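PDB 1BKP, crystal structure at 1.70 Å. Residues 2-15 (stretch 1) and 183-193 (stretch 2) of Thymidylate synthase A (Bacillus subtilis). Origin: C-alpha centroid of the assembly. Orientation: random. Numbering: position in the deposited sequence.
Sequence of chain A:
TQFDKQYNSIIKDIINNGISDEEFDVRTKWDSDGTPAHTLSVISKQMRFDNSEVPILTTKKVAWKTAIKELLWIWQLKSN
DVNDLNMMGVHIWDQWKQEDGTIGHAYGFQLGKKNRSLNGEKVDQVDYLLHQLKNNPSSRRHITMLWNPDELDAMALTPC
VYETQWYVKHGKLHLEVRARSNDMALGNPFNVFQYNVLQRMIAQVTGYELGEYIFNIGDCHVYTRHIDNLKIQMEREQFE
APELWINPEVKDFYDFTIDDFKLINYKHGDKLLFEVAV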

# COMPACT_ATOMS: atom_id res chain seq x y z
N GLN A 2 0.29 5.38 -23.05
CA GLN A 2 1.36 6.16 -22.67
C GLN A 2 1.38 6.54 -21.16
O GLN A 2 0.49 7.17 -20.49
N PHE A 3 2.53 6.19 -20.69
CA PHE A 3 3.02 6.65 -19.44
C PHE A 3 3.20 8.19 -19.66
O PHE A 3 3.00 8.93 -18.75
N ASP A 4 3.56 8.68 -20.85
CA ASP A 4 3.77 10.12 -21.04
C ASP A 4 2.50 10.82 -20.70
O ASP A 4 2.52 11.88 -20.11
N LYS A 5 1.37 10.30 -21.16
CA LYS A 5 0.09 10.98 -20.87
C LYS A 5 -0.27 11.05 -19.40
O LYS A 5 -0.61 12.08 -18.87
N GLN A 6 -0.11 9.91 -18.73
CA GLN A 6 -0.43 9.85 -17.32
C GLN A 6 0.53 10.60 -16.51
O GLN A 6 0.14 11.24 -15.53
N TYR A 7 1.81 10.52 -16.90
CA TYR A 7 2.84 11.25 -16.09
C TYR A 7 2.63 12.80 -16.15
O TYR A 7 2.62 13.50 -15.12
N ASN A 8 2.38 13.28 -17.37
CA ASN A 8 2.16 14.66 -17.62
C ASN A 8 0.95 15.16 -16.85
O ASN A 8 0.93 16.31 -16.43
N SER A 9 -0.10 14.32 -16.71
CA SER A 9 -1.31 14.71 -15.95
C SER A 9 -0.99 14.88 -14.49
O SER A 9 -1.43 15.85 -13.88
N ILE A 10 -0.23 13.95 -13.91
CA ILE A 10 0.17 14.09 -12.50
C ILE A 10 1.03 15.30 -12.28
O ILE A 10 0.82 16.11 -11.33
N ILE A 11 1.98 15.50 -13.18
CA ILE A 11 2.90 16.66 -12.99
C ILE A 11 2.10 17.99 -13.02
O ILE A 11 2.35 18.87 -12.23
N LYS A 12 1.17 18.13 -13.96
CA LYS A 12 0.36 19.35 -14.08
C LYS A 12 -0.46 19.58 -12.81
O LYS A 12 -0.65 20.72 -12.36
N ASP A 13 -0.92 18.48 -12.21
CA ASP A 13 -1.71 18.57 -11.00
C ASP A 13 -0.87 19.08 -9.84
O ASP A 13 -1.34 19.85 -8.96
N ILE A 14 0.40 18.68 -9.85
CA ILE A 14 1.29 19.09 -8.79
C ILE A 14 1.70 20.57 -8.92
O ILE A 14 1.64 21.37 -7.92
N ILE A 15 2.02 20.95 -10.17
CA ILE A 15 2.43 22.31 -10.45
C ILE A 15 1.26 23.19 -10.14
O ILE A 15 1.45 24.18 -9.52
N ASP A 183 10.13 11.20 -5.90
CA ASP A 183 10.54 12.48 -6.52
C ASP A 183 10.02 12.22 -7.94
O ASP A 183 10.54 11.32 -8.64
N MET A 184 8.97 12.96 -8.34
CA MET A 184 8.37 12.76 -9.65
C MET A 184 9.22 13.04 -10.85
O MET A 184 8.98 12.44 -11.89
N ALA A 185 10.21 13.93 -10.70
CA ALA A 185 11.07 14.28 -11.81
C ALA A 185 12.12 13.26 -12.06
O ALA A 185 12.30 12.87 -13.17
N LEU A 186 12.85 12.89 -11.02
CA LEU A 186 13.96 11.97 -11.13
C LEU A 186 13.67 10.49 -10.79
O LEU A 186 14.15 9.62 -11.43
N GLY A 187 12.93 10.23 -9.75
CA GLY A 187 12.71 8.87 -9.39
C GLY A 187 11.55 8.12 -10.03
O GLY A 187 11.72 7.00 -10.46
N ASN A 188 10.39 8.76 -10.17
CA ASN A 188 9.25 8.04 -10.70
C ASN A 188 9.43 7.35 -12.09
O ASN A 188 9.07 6.13 -12.23
N PRO A 189 9.97 8.05 -13.10
CA PRO A 189 10.08 7.32 -14.41
C PRO A 189 10.93 6.10 -14.37
O PRO A 189 10.59 5.06 -14.95
N PHE A 190 12.02 6.16 -13.60
CA PHE A 190 12.95 5.03 -13.44
C PHE A 190 12.20 3.86 -12.72
O PHE A 190 12.32 2.69 -13.11
N ASN A 191 11.52 4.17 -11.62
CA ASN A 191 10.81 3.18 -10.79
C ASN A 191 9.61 2.53 -11.49
O ASN A 191 9.47 1.31 -11.43
N VAL A 192 8.88 3.29 -12.32
CA VAL A 192 7.69 2.78 -12.99
C VAL A 192 8.17 1.76 -14.05
O VAL A 192 7.63 0.63 -14.13
N PHE A 193 9.21 2.13 -14.81
CA PHE A 193 9.74 1.16 -15.83
C PHE A 193 10.29 -0.11 -15.18
O PHE A 193 9.92 -1.20 -15.53

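The contact between residues 2-15 and 183-193 buries 383 Å², both sides summed, and three residues account for most of it: M184 (89 Å²), F3 (73 Å²) and Y7 (72 Å²). The helix axes, for 3-15 and 188-193, approach no closer than 12.3 Å and run at 140° between their N-to-C directions, and side chains from both sides fill the space between them. On the first helix, the positions that reach across, F3, Y7, I10, I11 and I14, fall three or four residues apart, with I10 and I11 adjacent, as expected for one side of a helix.

M184 points its CA-to-CB bond toward the first helix, and its three chi angles are all m (-61°, -59°, -71°). This coiled shape lays the chain along three isoleucines, each touched by a different atom: M184 CB meets I11 CD1, M184 CG meets I14 CD1 and M184 CE meets I10 CG2, each at 3.7 Å. I10 and I14 share the m, t rotamer and point toward stretch 2. I11 is m, m and starts sideways, but its end comes nearer, which is how CD1 arrives at M184. The nearest CA pair in this region is I11 CA and M184 CA, 7.5 Å apart.

Y7 (chi1 174°, t; chi2 84°) also leaves its helix sideways and approaches with its end. Its OH donates a hydrogen bond to M184 O at 2.6 Å, the one hydrogen bond between the stretches. The acceptor lies near the ring plane, where a phenol hydroxyl can readily direct its proton. The same Y7 OH lies 3.5 Å from A185 CA, although the A185 side chain points away. Farther back along the ring, Y7 CE1 packs at 3.7 Å against CG of P189, whose ring has a C-gamma exo pucker.

F3 (chi1 -179°, t; chi2 18°) points toward the second helix. V192, with chi1 169° (t), covers one face of the F3 ring: V192 CG1 lies 4.0 Å from the F3 ring centroid and 15° off the normal, a CH-pi contact, while V192 CG2 is 3.8 Å from F3 CZ. P189 sits at the ring edge, its CA 3.8 Å from F3 CE2.

The N188 side chain (chi1 -179°, t) points toward the first helix and brings OD1 to the edges of both rings. N188 OD1 is 3.4 Å from F3 CZ and 3.6 Å from Y7 CD1, near the plane of both rings, where edge CH groups carry slight positive charge. OD1 is buried by this contact and has no polar partner in the model; ND2 is hydrogen-bonded just outside the stretches.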

# COMPACT_ATOMS: atom_id res chain seq x y z
CB GLN A 2 1.73 7.44 -23.55
CG GLN A 2 2.96 7.12 -24.68
CD GLN A 2 4.25 6.39 -24.15
OE1 GLN A 2 4.92 5.70 -24.91
NE2 GLN A 2 4.66 6.66 -22.91
CB PHE A 3 4.36 5.99 -19.21
CG PHE A 3 5.02 6.36 -17.89
CD1 PHE A 3 4.29 6.91 -16.83
CD2 PHE A 3 6.37 6.19 -17.72
CE1 PHE A 3 4.91 7.30 -15.63
CE2 PHE A 3 6.97 6.60 -16.46
CZ PHE A 3 6.25 7.13 -15.47
CB ASP A 4 4.04 10.44 -22.52
CG ASP A 4 5.45 10.01 -22.98
OD1 ASP A 4 6.40 10.35 -22.30
OD2 ASP A 4 5.58 9.47 -24.09
CB LYS A 5 -1.05 10.28 -21.64
CG LYS A 5 -0.85 10.55 -23.14
CD LYS A 5 -2.02 10.14 -23.99
CE LYS A 5 -1.64 10.30 -25.44
NZ LYS A 5 -1.18 11.72 -25.62
CB GLN A 6 -0.50 8.37 -16.86
CG GLN A 6 -1.72 7.67 -17.50
CD GLN A 6 -1.92 6.26 -16.88
OE1 GLN A 6 -2.01 6.13 -15.67
NE2 GLN A 6 -1.91 5.25 -17.69
CB TYR A 7 4.23 10.84 -16.64
CG TYR A 7 5.39 11.57 -16.03
CD1 TYR A 7 5.93 11.12 -14.85
CD2 TYR A 7 5.99 12.61 -16.69
CE1 TYR A 7 7.08 11.68 -14.27
CE2 TYR A 7 7.16 13.19 -16.16
CZ TYR A 7 7.71 12.74 -14.95
OH TYR A 7 8.80 13.34 -14.33
CB ASN A 8 1.94 14.92 -19.10
CG ASN A 8 3.21 14.89 -19.98
OD1 ASN A 8 3.10 15.04 -21.21
ND2 ASN A 8 4.33 14.57 -19.43
CB SER A 9 -2.47 13.68 -16.04
OG SER A 9 -2.93 13.75 -17.38
CB ILE A 10 0.88 12.84 -12.01
CG1 ILE A 10 -0.16 11.66 -12.09
CG2 ILE A 10 1.45 13.02 -10.57
CD1 ILE A 10 0.40 10.28 -11.74
CB ILE A 11 4.04 16.65 -14.13
CG1 ILE A 11 4.93 15.38 -14.02
CG2 ILE A 11 4.83 18.01 -14.08
CD1 ILE A 11 5.73 15.31 -12.73
CB LYS A 12 -0.58 19.15 -15.29
CG LYS A 12 -1.35 20.36 -15.78
CD LYS A 12 -0.48 21.22 -16.69
CE LYS A 12 -1.24 22.46 -17.18
NZ LYS A 12 -0.40 23.51 -17.82
CB ASP A 13 -2.31 17.19 -10.65
CG ASP A 13 -3.20 17.27 -9.43
OD1 ASP A 13 -4.06 18.15 -9.45
OD2 ASP A 13 -3.09 16.53 -8.45
CB ILE A 14 2.58 18.16 -8.78
CG1 ILE A 14 2.19 16.74 -8.34
CG2 ILE A 14 3.69 18.70 -7.80
CD1 ILE A 14 3.42 15.71 -8.48
CB ILE A 15 2.80 22.55 -11.92
CG1 ILE A 15 4.16 21.94 -12.24
CG2 ILE A 15 2.74 24.04 -12.24
CD1 ILE A 15 4.41 21.89 -13.74
CB ASP A 183 12.08 12.51 -6.49
CG ASP A 183 12.66 13.64 -7.31
OD1 ASP A 183 11.99 14.21 -8.19
OD2 ASP A 183 13.78 14.04 -6.98
CB MET A 184 7.05 13.53 -9.78
CG MET A 184 6.02 13.04 -8.70
SD MET A 184 5.66 11.28 -8.86
CE MET A 184 4.72 11.31 -10.33
CB ALA A 185 11.78 15.66 -11.56
CB LEU A 186 15.07 12.48 -10.23
CG LEU A 186 15.52 13.90 -10.70
CD1 LEU A 186 16.35 14.53 -9.61
CD2 LEU A 186 16.35 13.81 -12.00
CB ASN A 188 8.04 8.97 -10.73
CG ASN A 188 6.81 8.28 -11.26
OD1 ASN A 188 6.40 8.55 -12.37
ND2 ASN A 188 6.12 7.52 -10.38
CB PRO A 189 10.59 8.40 -15.39
CG PRO A 189 10.16 9.77 -14.73
CD PRO A 189 10.40 9.48 -13.23
CB PHE A 190 14.06 5.55 -12.57
CG PHE A 190 15.17 4.61 -12.32
CD1 PHE A 190 16.30 4.55 -13.18
CD2 PHE A 190 15.18 3.85 -11.16
CE1 PHE A 190 17.39 3.76 -12.84
CE2 PHE A 190 16.30 3.03 -10.82
CZ PHE A 190 17.38 3.00 -11.65
CB ASN A 191 10.34 3.87 -9.52
CG ASN A 191 11.44 4.04 -8.51
OD1 ASN A 191 12.40 3.22 -8.41
ND2 ASN A 191 11.31 5.07 -7.72
CB VAL A 192 6.95 3.89 -13.63
CG1 VAL A 192 5.84 3.38 -14.57
CG2 VAL A 192 6.25 4.73 -12.57
CB PHE A 193 10.86 1.85 -16.65
CG PHE A 193 11.57 0.88 -17.61
CD1 PHE A 193 10.93 0.43 -18.74
CD2 PHE A 193 12.87 0.42 -17.35
CE1 PHE A 193 11.58 -0.48 -19.64
CE2 PHE A 193 13.53 -0.48 -18.21
CZ PHE A 193 12.90 -0.92 -19.34